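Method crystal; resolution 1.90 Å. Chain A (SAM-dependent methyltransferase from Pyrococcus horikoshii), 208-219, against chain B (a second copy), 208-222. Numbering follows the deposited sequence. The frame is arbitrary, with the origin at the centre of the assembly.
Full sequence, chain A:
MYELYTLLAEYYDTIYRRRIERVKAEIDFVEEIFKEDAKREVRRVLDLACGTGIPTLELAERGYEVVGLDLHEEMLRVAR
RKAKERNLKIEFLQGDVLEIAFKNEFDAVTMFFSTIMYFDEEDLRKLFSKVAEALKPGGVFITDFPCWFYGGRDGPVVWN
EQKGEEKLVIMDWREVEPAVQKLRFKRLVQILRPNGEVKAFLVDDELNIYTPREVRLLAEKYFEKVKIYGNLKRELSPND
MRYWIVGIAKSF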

ATOM      1  N   ASN A 208       8.912  22.788  -8.954  1.00 20.26           N
ATOM      2  CA  ASN A 208      10.297  22.412  -8.698  1.00 21.20           C
ATOM      3  C   ASN A 208      10.470  21.934  -7.263  1.00 21.98           C
ATOM      4  O   ASN A 208       9.941  22.540  -6.331  1.00 23.37           O
ATOM      5  CB  ASN A 208      11.190  23.620  -8.970  1.00 20.82           C
ATOM      6  CG  ASN A 208      11.126  24.063 -10.416  1.00 20.24           C
ATOM      7  OD1 ASN A 208      11.843  23.539 -11.267  1.00 20.70           O
ATOM      8  ND2 ASN A 208      10.247  25.017 -10.706  1.00 21.01           N
ATOM      9  N   ILE A 209      11.216  20.848  -7.097  1.00 21.70           N
ATOM     10  CA  ILE A 209      11.457  20.257  -5.785  1.00 21.07           C
ATOM     11  C   ILE A 209      12.798  20.695  -5.201  1.00 21.63           C
ATOM     12  O   ILE A 209      13.844  20.532  -5.835  1.00 20.33           O
ATOM     13  CB  ILE A 209      11.448  18.720  -5.877  1.00 24.01           C
ATOM     14  CG1 ILE A 209      10.147  18.248  -6.531  1.00 25.66           C
ATOM     15  CG2 ILE A 209      11.606  18.115  -4.484  1.00 24.08           C
ATOM     16  CD1 ILE A 209      10.137  16.763  -6.878  1.00 27.74           C
ATOM     17  N   TYR A 210      12.752  21.228  -3.983  1.00 21.97           N
ATOM     18  CA  TYR A 210      13.941  21.710  -3.286  1.00 23.42           C
ATOM     19  C   TYR A 210      13.997  21.183  -1.858  1.00 24.08           C
ATOM     20  O   TYR A 210      12.961  20.998  -1.221  1.00 25.11           O
ATOM     21  CB  TYR A 210      13.924  23.237  -3.199  1.00 23.03           C
ATOM     22  CG  TYR A 210      14.027  23.975  -4.511  1.00 20.84           C
ATOM     23  CD1 TYR A 210      15.239  24.064  -5.190  1.00 21.69           C
ATOM     24  CD2 TYR A 210      12.917  24.623  -5.052  1.00 22.30           C
ATOM     25  CE1 TYR A 210      15.349  24.789  -6.372  1.00 19.28           C
ATOM     26  CE2 TYR A 210      13.013  25.346  -6.234  1.00 19.60           C
ATOM     27  CZ  TYR A 210      14.234  25.425  -6.888  1.00 20.88           C
ATOM     28  OH  TYR A 210      14.327  26.130  -8.062  1.00 20.50           O
ATOM     29  N   THR A 211      15.206  20.960  -1.355  1.00 23.42           N
ATOM     30  CA  THR A 211      15.379  20.517   0.022  1.00 23.32           C
ATOM     31  C   THR A 211      15.682  21.784   0.808  1.00 22.01           C
ATOM     32  O   THR A 211      16.006  22.817   0.220  1.00 21.48           O
ATOM     33  CB  THR A 211      16.573  19.572   0.181  1.00 24.33           C
ATOM     34  OG1 THR A 211      17.772  20.256  -0.207  1.00 24.68           O
ATOM     35  CG2 THR A 211      16.380  18.319  -0.677  1.00 23.53           C
ATOM     36  N   PRO A 212      15.573  21.729   2.139  1.00 22.34           N
ATOM     37  CA  PRO A 212      15.857  22.918   2.949  1.00 24.24           C
ATOM     38  C   PRO A 212      17.291  23.399   2.744  1.00 25.55           C
ATOM     39  O   PRO A 212      17.546  24.598   2.632  1.00 25.61           O
ATOM     40  CB  PRO A 212      15.610  22.429   4.371  1.00 23.30           C
ATOM     41  CG  PRO A 212      14.508  21.436   4.180  1.00 24.52           C
ATOM     42  CD  PRO A 212      14.966  20.669   2.964  1.00 21.04           C
ATOM     43  N   ARG A 213      18.224  22.456   2.686  1.00 25.75           N
ATOM     44  CA  ARG A 213      19.626  22.807   2.498  1.00 26.65           C
ATOM     45  C   ARG A 213      19.856  23.479   1.147  1.00 24.12           C
ATOM     46  O   ARG A 213      20.666  24.400   1.040  1.00 24.71           O
ATOM     47  CB  ARG A 213      20.502  21.561   2.628  1.00 29.79           C
ATOM     48  CG  ARG A 213      21.998  21.839   2.545  1.00 33.21           C
ATOM     49  CD  ARG A 213      22.773  20.590   2.918  1.00 35.95           C
ATOM     50  NE  ARG A 213      22.444  20.170   4.276  1.00 36.32           N
ATOM     51  CZ  ARG A 213      22.445  18.908   4.693  1.00 35.52           C
ATOM     52  NH1 ARG A 213      22.759  17.927   3.857  1.00 33.25           N
ATOM     53  NH2 ARG A 213      22.125  18.631   5.948  1.00 35.38           N
ATOM     54  N   GLU A 214      19.144  23.023   0.122  1.00 23.44           N
ATOM     55  CA  GLU A 214      19.267  23.607  -1.213  1.00 23.99           C
ATOM     56  C   GLU A 214      18.867  25.073  -1.194  1.00 24.57           C
ATOM     57  O   GLU A 214      19.574  25.932  -1.718  1.00 22.88           O
ATOM     58  CB  GLU A 214      18.354  22.899  -2.208  1.00 25.65           C
ATOM     59  CG  GLU A 214      18.868  21.611  -2.777  1.00 30.18           C
ATOM     60  CD  GLU A 214      17.847  20.987  -3.698  1.00 28.97           C
ATOM     61  OE1 GLU A 214      18.201  20.082  -4.462  1.00 34.60           O
ATOM     62  OE2 GLU A 214      16.678  21.407  -3.656  1.00 32.78           O
ATOM     63  N   VAL A 215      17.711  25.352  -0.607  1.00 24.07           N
ATOM     64  CA  VAL A 215      17.237  26.725  -0.540  1.00 25.37           C
ATOM     65  C   VAL A 215      18.221  27.593   0.237  1.00 24.92           C
ATOM     66  O   VAL A 215      18.509  28.717  -0.172  1.00 27.69           O
ATOM     67  CB  VAL A 215      15.845  26.804   0.108  1.00 24.25           C
ATOM     68  CG1 VAL A 215      15.342  28.250   0.077  1.00 26.16           C
ATOM     69  CG2 VAL A 215      14.873  25.903  -0.652  1.00 22.35           C
ATOM     70  N   ARG A 216      18.745  27.076   1.345  1.00 25.62           N
ATOM     71  CA  ARG A 216      19.706  27.838   2.138  1.00 26.97           C
ATOM     72  C   ARG A 216      20.957  28.159   1.322  1.00 27.04           C
ATOM     73  O   ARG A 216      21.439  29.295   1.334  1.00 26.77           O
ATOM     74  CB  ARG A 216      20.096  27.084   3.415  1.00 29.17           C
ATOM     75  CG  ARG A 216      21.231  27.763   4.180  1.00 34.25           C
ATOM     76  CD  ARG A 216      21.465  27.176   5.566  1.00 38.03           C
ATOM     77  NE  ARG A 216      21.865  25.773   5.534  1.00 42.73           N
ATOM     78  CZ  ARG A 216      22.942  25.307   4.909  1.00 44.49           C
ATOM     79  NH1 ARG A 216      23.748  26.131   4.251  1.00 46.67           N
ATOM     80  NH2 ARG A 216      23.214  24.013   4.946  1.00 45.28           N
ATOM     81  N   LEU A 217      21.477  27.164   0.607  1.00 25.69           N
ATOM     82  CA  LEU A 217      22.668  27.356  -0.220  1.00 24.30           C
ATOM     83  C   LEU A 217      22.420  28.393  -1.309  1.00 24.90           C
ATOM     84  O   LEU A 217      23.308  29.174  -1.654  1.00 24.37           O
ATOM     85  CB  LEU A 217      23.087  26.036  -0.879  1.00 25.01           C
ATOM     86  CG  LEU A 217      23.626  24.925   0.021  1.00 25.52           C
ATOM     87  CD1 LEU A 217      23.803  23.657  -0.805  1.00 24.70           C
ATOM     88  CD2 LEU A 217      24.952  25.356   0.646  1.00 29.05           C
ATOM     89  N   LEU A 218      21.213  28.395  -1.864  1.00 22.53           N
ATOM     90  CA  LEU A 218      20.888  29.354  -2.908  1.00 24.23           C
ATOM     91  C   LEU A 218      20.662  30.746  -2.318  1.00 22.96           C
ATOM     92  O   LEU A 218      20.992  31.748  -2.944  1.00 26.59           O
ATOM     93  CB  LEU A 218      19.645  28.894  -3.676  1.00 22.52           C
ATOM     94  CG  LEU A 218      19.835  27.620  -4.508  1.00 24.23           C
ATOM     95  CD1 LEU A 218      18.485  27.062  -4.929  1.00 24.94           C
ATOM     96  CD2 LEU A 218      20.696  27.932  -5.720  1.00 24.84           C
ATOM     97  N   ALA A 219      20.117  30.795  -1.106  1.00 23.80           N
ATOM     98  CA  ALA A 219      19.825  32.062  -0.430  1.00 24.91           C
ATOM     99  C   ALA A 219      21.030  32.738   0.226  1.00 26.24           C
ATOM    100  O   ALA A 219      21.124  33.967   0.234  1.00 24.41           O
ATOM    101  CB  ALA A 219      18.741  31.844   0.612  1.00 22.92           C
TER
ATOM    102  N   ASN B 208      23.394  10.888   5.022  1.00 21.81           N
ATOM    103  CA  ASN B 208      22.919  12.213   4.657  1.00 22.47           C
ATOM    104  C   ASN B 208      22.238  12.151   3.306  1.00 23.22           C
ATOM    105  O   ASN B 208      22.707  11.465   2.393  1.00 24.70           O
ATOM    106  CB  ASN B 208      24.104  13.185   4.621  1.00 22.96           C
ATOM    107  CG  ASN B 208      24.779  13.317   5.969  1.00 23.73           C
ATOM    108  OD1 ASN B 208      24.388  14.143   6.792  1.00 23.93           O
ATOM    109  ND2 ASN B 208      25.788  12.487   6.212  1.00 25.87           N
ATOM    110  N   ILE B 209      21.131  12.875   3.185  1.00 22.50           N
ATOM    111  CA  ILE B 209      20.345  12.905   1.961  1.00 24.68           C
ATOM    112  C   ILE B 209      20.612  14.154   1.129  1.00 26.06           C
ATOM    113  O   ILE B 209      20.424  15.272   1.603  1.00 25.45           O
ATOM    114  CB  ILE B 209      18.839  12.855   2.279  1.00 25.05           C
ATOM    115  CG1 ILE B 209      18.525  11.615   3.123  1.00 26.88           C
ATOM    116  CG2 ILE B 209      18.038  12.842   0.984  1.00 26.36           C
ATOM    117  CD1 ILE B 209      17.093  11.545   3.610  1.00 28.49           C
ATOM    118  N   TYR B 210      21.042  13.947  -0.115  1.00 26.62           N
ATOM    119  CA  TYR B 210      21.335  15.045  -1.037  1.00 28.10           C
ATOM    120  C   TYR B 210      20.619  14.842  -2.360  1.00 27.83           C
ATOM    121  O   TYR B 210      20.382  13.712  -2.779  1.00 29.90           O
ATOM    122  CB  TYR B 210      22.830  15.107  -1.357  1.00 27.27           C
ATOM    123  CG  TYR B 210      23.736  15.425  -0.201  1.00 26.27           C
ATOM    124  CD1 TYR B 210      23.860  16.732   0.280  1.00 24.60           C
ATOM    125  CD2 TYR B 210      24.490  14.422   0.404  1.00 25.08           C
ATOM    126  CE1 TYR B 210      24.715  17.025   1.332  1.00 23.60           C
ATOM    127  CE2 TYR B 210      25.345  14.704   1.455  1.00 25.53           C
ATOM    128  CZ  TYR B 210      25.456  16.005   1.916  1.00 24.25           C
ATOM    129  OH  TYR B 210      26.303  16.269   2.966  1.00 24.28           O
ATOM    130  N   THR B 211      20.292  15.942  -3.023  1.00 28.38           N
ATOM    131  CA  THR B 211      19.668  15.883  -4.334  1.00 28.39           C
ATOM    132  C   THR B 211      20.819  16.139  -5.309  1.00 26.78           C
ATOM    133  O   THR B 211      21.898  16.568  -4.898  1.00 26.33           O
ATOM    134  CB  THR B 211      18.647  16.996  -4.518  1.00 29.43           C
ATOM    135  OG1 THR B 211      19.309  18.257  -4.364  1.00 27.90           O
ATOM    136  CG2 THR B 211      17.522  16.873  -3.493  1.00 31.47           C
ATOM    137  N   PRO B 212      20.611  15.879  -6.607  1.00 26.45           N
ATOM    138  CA  PRO B 212      21.680  16.110  -7.586  1.00 26.31           C
ATOM    139  C   PRO B 212      22.094  17.585  -7.608  1.00 27.54           C
ATOM    140  O   PRO B 212      23.275  17.914  -7.624  1.00 26.72           O
ATOM    141  CB  PRO B 212      21.038  15.681  -8.903  1.00 26.14           C
ATOM    142  CG  PRO B 212      20.074  14.625  -8.481  1.00 26.01           C
ATOM    143  CD  PRO B 212      19.452  15.224  -7.238  1.00 26.59           C
ATOM    144  N   ARG B 213      21.099  18.465  -7.605  1.00 29.02           N
ATOM    145  CA  ARG B 213      21.334  19.907  -7.621  1.00 29.39           C
ATOM    146  C   ARG B 213      22.156  20.344  -6.420  1.00 27.60           C
ATOM    147  O   ARG B 213      23.059  21.169  -6.531  1.00 27.05           O
ATOM    148  CB  ARG B 213      19.989  20.642  -7.621  1.00 32.25           C
ATOM    149  CG  ARG B 213      20.058  22.142  -7.392  1.00 35.11           C
ATOM    150  CD  ARG B 213      18.665  22.740  -7.574  1.00 37.80           C
ATOM    151  NE  ARG B 213      18.146  22.418  -8.903  1.00 37.88           N
ATOM    152  CZ  ARG B 213      16.856  22.282  -9.196  1.00 37.36           C
ATOM    153  NH1 ARG B 213      15.939  22.438  -8.254  1.00 36.40           N
ATOM    154  NH2 ARG B 213      16.488  21.975 -10.432  1.00 37.98           N
ATOM    155  N   GLU B 214      21.828  19.778  -5.266  1.00 26.75           N
ATOM    156  CA  GLU B 214      22.508  20.102  -4.025  1.00 27.02           C
ATOM    157  C   GLU B 214      23.992  19.752  -4.074  1.00 28.66           C
ATOM    158  O   GLU B 214      24.840  20.538  -3.634  1.00 26.40           O
ATOM    159  CB  GLU B 214      21.822  19.368  -2.878  1.00 28.59           C
ATOM    160  CG  GLU B 214      22.097  19.930  -1.511  1.00 29.36           C
ATOM    161  CD  GLU B 214      21.161  19.356  -0.469  1.00 33.41           C
ATOM    162  OE1 GLU B 214      21.393  19.599   0.731  1.00 36.03           O
ATOM    163  OE2 GLU B 214      20.191  18.667  -0.852  1.00 28.73           O
ATOM    164  N   VAL B 215      24.308  18.572  -4.604  1.00 27.07           N
ATOM    165  CA  VAL B 215      25.699  18.150  -4.704  1.00 25.87           C
ATOM    166  C   VAL B 215      26.439  19.024  -5.717  1.00 25.12           C
ATOM    167  O   VAL B 215      27.584  19.408  -5.489  1.00 26.97           O
ATOM    168  CB  VAL B 215      25.815  16.667  -5.124  1.00 25.83           C
ATOM    169  CG1 VAL B 215      27.277  16.259  -5.173  1.00 27.31           C
ATOM    170  CG2 VAL B 215      25.060  15.782  -4.132  1.00 25.55           C
ATOM    171  N   ARG B 216      25.787  19.348  -6.829  1.00 25.41           N
ATOM    172  CA  ARG B 216      26.418  20.197  -7.836  1.00 28.47           C
ATOM    173  C   ARG B 216      26.742  21.565  -7.242  1.00 28.84           C
ATOM    174  O   ARG B 216      27.792  22.139  -7.529  1.00 28.45           O
ATOM    175  CB  ARG B 216      25.515  20.370  -9.061  1.00 30.55           C
ATOM    176  CG  ARG B 216      26.046  21.412 -10.048  1.00 35.27           C
ATOM    177  CD  ARG B 216      25.263  21.452 -11.357  1.00 39.98           C
ATOM    178  NE  ARG B 216      23.846  21.758 -11.178  1.00 43.56           N
ATOM    179  CZ  ARG B 216      23.376  22.843 -10.568  1.00 45.13           C
ATOM    180  NH1 ARG B 216      24.207  23.746 -10.065  1.00 47.41           N
ATOM    181  NH2 ARG B 216      22.069  23.028 -10.468  1.00 45.55           N
ATOM    182  N   LEU B 217      25.839  22.084  -6.412  1.00 26.65           N
ATOM    183  CA  LEU B 217      26.049  23.383  -5.776  1.00 28.89           C
ATOM    184  C   LEU B 217      27.286  23.380  -4.891  1.00 29.72           C
ATOM    185  O   LEU B 217      28.115  24.290  -4.962  1.00 30.10           O
ATOM    186  CB  LEU B 217      24.832  23.770  -4.932  1.00 28.42           C
ATOM    187  CG  LEU B 217      23.600  24.251  -5.700  1.00 30.09           C
ATOM    188  CD1 LEU B 217      22.452  24.474  -4.719  1.00 28.14           C
ATOM    189  CD2 LEU B 217      23.935  25.546  -6.444  1.00 32.86           C
ATOM    190  N   LEU B 218      27.399  22.356  -4.051  1.00 27.52           N
ATOM    191  CA  LEU B 218      28.530  22.228  -3.148  1.00 29.95           C
ATOM    192  C   LEU B 218      29.840  21.957  -3.893  1.00 30.66           C
ATOM    193  O   LEU B 218      30.908  22.376  -3.447  1.00 33.97           O
ATOM    194  CB  LEU B 218      28.269  21.105  -2.139  1.00 28.66           C
ATOM    195  CG  LEU B 218      27.128  21.298  -1.133  1.00 28.78           C
ATOM    196  CD1 LEU B 218      26.854  19.993  -0.402  1.00 28.55           C
ATOM    197  CD2 LEU B 218      27.495  22.397  -0.145  1.00 27.36           C
ATOM    198  N   ALA B 219      29.756  21.267  -5.027  1.00 30.93           N
ATOM    199  CA  ALA B 219      30.941  20.927  -5.816  1.00 31.76           C
ATOM    200  C   ALA B 219      31.398  22.048  -6.748  1.00 33.31           C
ATOM    201  O   ALA B 219      32.597  22.261  -6.936  1.00 33.06           O
ATOM    202  CB  ALA B 219      30.679  19.670  -6.627  1.00 32.07           C
ATOM    203  N   GLU B 220      30.438  22.749  -7.339  1.00 33.34           N
ATOM    204  CA  GLU B 220      30.736  23.838  -8.260  1.00 35.58           C
ATOM    205  C   GLU B 220      31.701  24.844  -7.639  1.00 35.58           C
ATOM    206  O   GLU B 220      32.388  25.578  -8.345  1.00 36.66           O
ATOM    207  CB  GLU B 220      29.435  24.529  -8.670  1.00 36.67           C
ATOM    208  CG  GLU B 220      29.174  24.508 -10.168  1.00 39.99           C
ATOM    209  CD  GLU B 220      27.703  24.655 -10.511  1.00 41.54           C
ATOM    210  OE1 GLU B 220      27.029  25.515  -9.904  1.00 42.59           O
ATOM    211  OE2 GLU B 220      27.224  23.913 -11.394  1.00 41.73           O
ATOM    212  N   LYS B 221      31.760  24.859  -6.315  1.00 36.11           N
ATOM    213  CA  LYS B 221      32.637  25.772  -5.595  1.00 38.00           C
ATOM    214  C   LYS B 221      34.108  25.360  -5.684  1.00 37.86           C
ATOM    215  O   LYS B 221      35.002  26.191  -5.520  1.00 38.56           O
ATOM    216  CB  LYS B 221      32.238  25.818  -4.117  1.00 40.76           C
ATOM    217  CG  LYS B 221      30.753  26.069  -3.860  1.00 42.54           C
ATOM    218  CD  LYS B 221      30.442  25.963  -2.377  1.00 45.72           C
ATOM    219  CE  LYS B 221      28.972  26.215  -2.081  1.00 47.65           C
ATOM    220  NZ  LYS B 221      28.687  26.088  -0.622  1.00 49.33           N
ATOM    221  N   TYR B 222      34.354  24.082  -5.963  1.00 36.20           N
ATOM    222  CA  TYR B 222      35.717  23.566  -6.006  1.00 34.11           C
ATOM    223  C   TYR B 222      36.237  23.079  -7.359  1.00 34.29           C
ATOM    224  O   TYR B 222      37.419  22.753  -7.487  1.00 33.86           O
ATOM    225  CB  TYR B 222      35.836  22.447  -4.969  1.00 31.84           C
ATOM    226  CG  TYR B 222      35.410  22.883  -3.583  1.00 30.84           C
ATOM    227  CD1 TYR B 222      36.282  23.581  -2.750  1.00 31.52           C
ATOM    228  CD2 TYR B 222      34.116  22.630  -3.117  1.00 30.63           C
ATOM    229  CE1 TYR B 222      35.882  24.017  -1.488  1.00 31.80           C
ATOM    230  CE2 TYR B 222      33.706  23.063  -1.859  1.00 29.71           C
ATOM    231  CZ  TYR B 222      34.592  23.753  -1.050  1.00 31.41           C
ATOM    232  OH  TYR B 222      34.198  24.167   0.204  1.00 32.78           O
TER
HETATM  233  O   HOH W   1      13.630  21.846 -10.619  1.00 21.63           O
HETATM  234  O   HOH W   2      22.404  15.889   6.021  1.00 22.32           O

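Two glutamates meet where a pair of matching helices come closest: the CA atoms of A:Glu214 and B:Glu214 lie 5.5 Å apart, and A:Glu214 OE1 is 4.4 Å from B:Glu214 OE2, although both residues are buried. Like charges so placed need partners; those across this contact are unequal, and others lie elsewhere in the structure. The side chains differ in chi1, m in A:Glu214 and t in B:Glu214, so a nominally symmetric contact is asymmetric at its centre. A:Thr211 OG1 donates to B:Glu214 OE2 at 3.0 Å; the reciprocal pair, A:Glu214 OE1 and B:Thr211 OG1, is modelled at 2.1 Å, too short to be read as a bond.

Threonine suits this place because OG1 can cap its own helix, and in A:Thr211 also donate across, while the methyl packs against its counterpart, with A:Thr211 CG2 3.4 Å from B:Thr211 CG2. In each chain the cap is alike, OG1 of A:Thr211 accepting from A:Glu214 N at 3.1 Å, and OG1 of B:Thr211 likewise from B:Glu214 N.

A:Arg213 and B:Arg213 each extend toward the other stretch. A:Arg213 NE forms a long salt bridge of 3.7 Å to B:Glu214 OE1, an atom whose position is less certain. Farther out, the guanidinium groups reach A:Asn208 and B:Asn208 through water: water 2 accepts from A:Arg213 NH2 at 2.8 Å and lies 2.8 Å from B:Asn208 OD1, and water 1 accepts from B:Arg213 NH2 at 2.9 Å and lies 2.5 Å from A:Asn208 OD1. A long, multiply donating side chain can span this distance.

One helical turn beyond the glutamates, the contact becomes apolar. A:Leu217 CD1 packs against B:Leu218 CD2, and A:Leu218 CD2 against B:Leu217 CD1, each at 4.0 Å. Leucine's apolar side chains pack between helices inclined at 36°, whose axes approach to 9.6 Å. Together the stretches bury 671 Å², both sides summed, combining a polar centre with an apolar flank.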